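Local atomic coordinates of CCMAN5 (Cellulosimicrobium cellulans, PDB entry 2XSG), a protein that hydrolyses alpha-mannosidic linkages as a family 92 glycoside hydrolase, probably uncapping mannose-phospho-mannose on yeast-made glycans to expose mannose-6-phosphate. Residues S409-F421 with P679-S691. Numbering follows the deposited sequence.
Sequences SSVVVADAIAKGF and PVTAGSSQFQVGS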
# COMPACT_ATOMS: atom_id res chain seq x y z
N SER A 409 13.53 4.07 -3.40
CA SER A 409 13.10 5.39 -3.90
C SER A 409 13.80 5.77 -5.22
O SER A 409 13.18 6.38 -6.08
CB SER A 409 13.34 6.50 -2.87
OG SER A 409 12.45 6.40 -1.77
N SER A 410 15.09 5.43 -5.35
CA SER A 410 15.84 5.77 -6.58
C SER A 410 15.21 5.12 -7.82
O SER A 410 15.28 5.67 -8.93
CB SER A 410 17.33 5.37 -6.47
OG SER A 410 17.49 3.94 -6.54
N VAL A 411 14.60 3.96 -7.61
CA VAL A 411 13.97 3.20 -8.69
C VAL A 411 12.68 3.89 -9.10
O VAL A 411 12.39 4.02 -10.28
CB VAL A 411 13.70 1.74 -8.26
CG1 VAL A 411 12.93 0.96 -9.33
CG2 VAL A 411 15.06 1.03 -7.93
N VAL A 412 11.92 4.36 -8.10
CA VAL A 412 10.66 5.04 -8.34
C VAL A 412 10.87 6.37 -9.09
O VAL A 412 10.11 6.70 -10.03
CB VAL A 412 9.90 5.31 -7.00
CG1 VAL A 412 8.58 6.02 -7.26
CG2 VAL A 412 9.66 3.98 -6.23
N VAL A 413 11.88 7.14 -8.69
CA VAL A 413 12.21 8.40 -9.37
C VAL A 413 12.60 8.09 -10.81
O VAL A 413 12.15 8.74 -11.76
CB VAL A 413 13.34 9.21 -8.65
CG1 VAL A 413 13.68 10.47 -9.46
CG2 VAL A 413 12.92 9.62 -7.24
N ALA A 414 13.44 7.08 -10.97
CA ALA A 414 13.90 6.63 -12.29
C ALA A 414 12.74 6.17 -13.16
O ALA A 414 12.80 6.28 -14.38
CB ALA A 414 14.92 5.51 -12.13
N ASP A 415 11.69 5.63 -12.53
CA ASP A 415 10.49 5.17 -13.21
C ASP A 415 9.82 6.33 -13.96
O ASP A 415 9.44 6.18 -15.13
CB ASP A 415 9.50 4.54 -12.21
CG ASP A 415 8.38 3.77 -12.89
OD1 ASP A 415 8.58 2.57 -13.18
OD2 ASP A 415 7.30 4.36 -13.13
N ALA A 416 9.67 7.47 -13.29
CA ALA A 416 9.11 8.68 -13.92
C ALA A 416 10.04 9.23 -15.01
O ALA A 416 9.59 9.61 -16.09
CB ALA A 416 8.81 9.74 -12.88
N ILE A 417 11.34 9.26 -14.74
CA ILE A 417 12.27 9.73 -15.76
C ILE A 417 12.24 8.82 -16.99
O ILE A 417 12.12 9.31 -18.10
CB ILE A 417 13.72 9.89 -15.21
CG1 ILE A 417 13.76 10.92 -14.07
CG2 ILE A 417 14.66 10.28 -16.36
CD1 ILE A 417 15.07 10.93 -13.24
N ALA A 418 12.31 7.51 -16.81
CA ALA A 418 12.29 6.60 -17.97
C ALA A 418 10.99 6.77 -18.75
O ALA A 418 10.98 6.64 -19.98
CB ALA A 418 12.48 5.15 -17.54
N LYS A 419 9.91 7.08 -18.04
CA LYS A 419 8.59 7.30 -18.64
C LYS A 419 8.40 8.70 -19.26
O LYS A 419 7.31 9.03 -19.71
CB LYS A 419 7.45 7.01 -17.63
CG LYS A 419 7.10 5.53 -17.49
CD LYS A 419 6.11 5.28 -16.36
CE LYS A 419 5.84 3.80 -16.18
NZ LYS A 419 6.97 3.04 -15.57
N GLY A 420 9.46 9.50 -19.28
CA GLY A 420 9.44 10.80 -20.00
C GLY A 420 8.89 11.99 -19.22
O GLY A 420 8.61 13.04 -19.80
N PHE A 421 8.70 11.82 -17.92
CA PHE A 421 8.31 12.93 -17.05
C PHE A 421 9.51 13.82 -16.80
O PHE A 421 10.63 13.34 -16.53
CB PHE A 421 7.77 12.41 -15.70
CG PHE A 421 6.41 11.79 -15.78
CD1 PHE A 421 6.24 10.45 -16.14
CD2 PHE A 421 5.27 12.55 -15.50
CE1 PHE A 421 4.97 9.90 -16.23
CE2 PHE A 421 3.99 11.99 -15.57
CZ PHE A 421 3.84 10.66 -15.93
N PRO A 679 4.52 -4.20 -14.53
CA PRO A 679 5.85 -3.62 -14.63
C PRO A 679 6.93 -4.57 -14.08
O PRO A 679 7.31 -4.49 -12.91
CB PRO A 679 5.73 -2.36 -13.76
CG PRO A 679 4.77 -2.78 -12.67
CD PRO A 679 3.81 -3.76 -13.31
N VAL A 680 7.44 -5.46 -14.92
CA VAL A 680 8.60 -6.25 -14.51
C VAL A 680 9.76 -5.31 -14.14
O VAL A 680 10.28 -5.37 -13.03
CB VAL A 680 9.01 -7.32 -15.58
CG1 VAL A 680 10.37 -7.94 -15.26
CG2 VAL A 680 7.93 -8.40 -15.66
N THR A 681 10.10 -4.41 -15.03
CA THR A 681 11.15 -3.44 -14.76
C THR A 681 10.54 -2.11 -14.34
O THR A 681 10.19 -1.29 -15.19
CB THR A 681 12.06 -3.26 -16.00
OG1 THR A 681 12.45 -4.55 -16.47
CG2 THR A 681 13.30 -2.47 -15.64
N ALA A 682 10.39 -1.92 -13.03
CA ALA A 682 10.15 -0.61 -12.47
C ALA A 682 11.42 0.18 -12.75
O ALA A 682 12.52 -0.39 -12.75
CB ALA A 682 9.91 -0.70 -10.98
N GLY A 683 11.28 1.47 -13.02
CA GLY A 683 12.43 2.27 -13.41
C GLY A 683 12.71 2.18 -14.90
O GLY A 683 13.77 2.59 -15.36
N SER A 684 11.76 1.64 -15.65
CA SER A 684 11.81 1.68 -17.12
C SER A 684 10.46 2.20 -17.60
O SER A 684 9.60 2.53 -16.78
CB SER A 684 12.09 0.29 -17.70
OG SER A 684 10.92 -0.49 -17.73
N SER A 685 10.26 2.26 -18.91
CA SER A 685 8.99 2.71 -19.45
C SER A 685 8.14 1.54 -19.95
O SER A 685 7.11 1.75 -20.59
CB SER A 685 9.21 3.74 -20.55
OG SER A 685 10.00 3.19 -21.59
N GLN A 686 8.57 0.32 -19.64
CA GLN A 686 7.90 -0.88 -20.20
C GLN A 686 6.94 -1.64 -19.28
O GLN A 686 7.10 -1.63 -18.04
CB GLN A 686 8.95 -1.83 -20.78
CG GLN A 686 9.58 -1.29 -22.07
CD GLN A 686 10.47 -2.30 -22.76
OE1 GLN A 686 11.12 -1.98 -23.75
NE2 GLN A 686 10.50 -3.53 -22.25
N PHE A 687 5.95 -2.29 -19.89
CA PHE A 687 5.02 -3.17 -19.19
C PHE A 687 4.93 -4.47 -19.93
O PHE A 687 4.94 -4.47 -21.16
CB PHE A 687 3.64 -2.51 -19.06
CG PHE A 687 3.68 -1.26 -18.27
CD1 PHE A 687 3.59 -1.30 -16.89
CD2 PHE A 687 3.85 -0.03 -18.89
CE1 PHE A 687 3.66 -0.15 -16.14
CE2 PHE A 687 3.92 1.16 -18.14
CZ PHE A 687 3.81 1.08 -16.76
N GLN A 688 4.88 -5.57 -19.18
CA GLN A 688 4.73 -6.90 -19.76
C GLN A 688 3.26 -7.30 -19.89
O GLN A 688 2.45 -7.07 -18.97
CB GLN A 688 5.49 -7.95 -18.94
CG GLN A 688 7.04 -7.81 -19.02
CD GLN A 688 7.59 -8.23 -20.38
OE1 GLN A 688 7.11 -9.20 -20.99
NE2 GLN A 688 8.61 -7.51 -20.86
N VAL A 689 2.94 -7.94 -21.03
CA VAL A 689 1.59 -8.40 -21.33
C VAL A 689 1.30 -9.67 -20.54
O VAL A 689 2.13 -10.59 -20.48
CB VAL A 689 1.41 -8.66 -22.84
CG1 VAL A 689 0.12 -9.43 -23.12
CG2 VAL A 689 1.41 -7.33 -23.60
N GLY A 690 0.12 -9.70 -19.90
CA GLY A 690 -0.33 -10.89 -19.17
C GLY A 690 -1.58 -11.50 -19.78
O GLY A 690 -1.61 -11.79 -20.98
N SER A 691 -2.60 -11.69 -18.95
CA SER A 691 -3.88 -12.24 -19.38
C SER A 691 -5.02 -11.31 -18.95
O SER A 691 -5.60 -11.50 -17.87
CB SER A 691 -4.07 -13.65 -18.80
OG SER A 691 -5.31 -14.22 -19.18
O HOH W 1 7.29 0.03 -15.76
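Gly683 N donates to Asp415 OD1 at 2.9 Å and 169°, a nearly straight hydrogen bond to the anti lone pair; the carboxylate gets there because CG lies anti to the backbone N (chi1 -167°). In a second bond Lys419 NZ meets Ser684 O at 2.9 Å, close to the carbonyl's own axis (C=O...N angle 161°). A salt bridge within 409-421, Lys419 NZ to Asp415 OD2 at 2.8 Å, couples the two, and a water accepts from NZ and donates to Thr681 O and Gln686 O. Tyr371 OH bonds OD2 and Ser361 OG bonds OD1, so each carboxylate oxygen has a partner besides Lys419.

The receiving element is a type II beta turn, Thr681 to Ser684, continued by an ST turn in which Ser684 OG accepts from Gln686 N; on the helix side, Gly420 closes a Schellman motif. Within the family 92 catalytic domain, the contact sets a helix of what is probably the family's (alpha/alpha)6 barrel against the turn leading into strand 686-689, which lies between 677-678 and 735-737 in an antiparallel sheet.

Gly683 packs against the helix backbone, its CA 3.6 Å from Val411 O; at its positive phi a CB would be jammed against Ala682 O and also come close to Val411 O. Val411 CG1 touches Ala682 CB at 3.8 Å, and Ala418 CB rests on Ser684 CA. Lys419 crosses Phe687 at about a right angle, CE 3.4 Å from CZ. A methionine in place of Lys419 would probably leave Ser684 O and the Asp415 carboxylate without their shared ammonium partner.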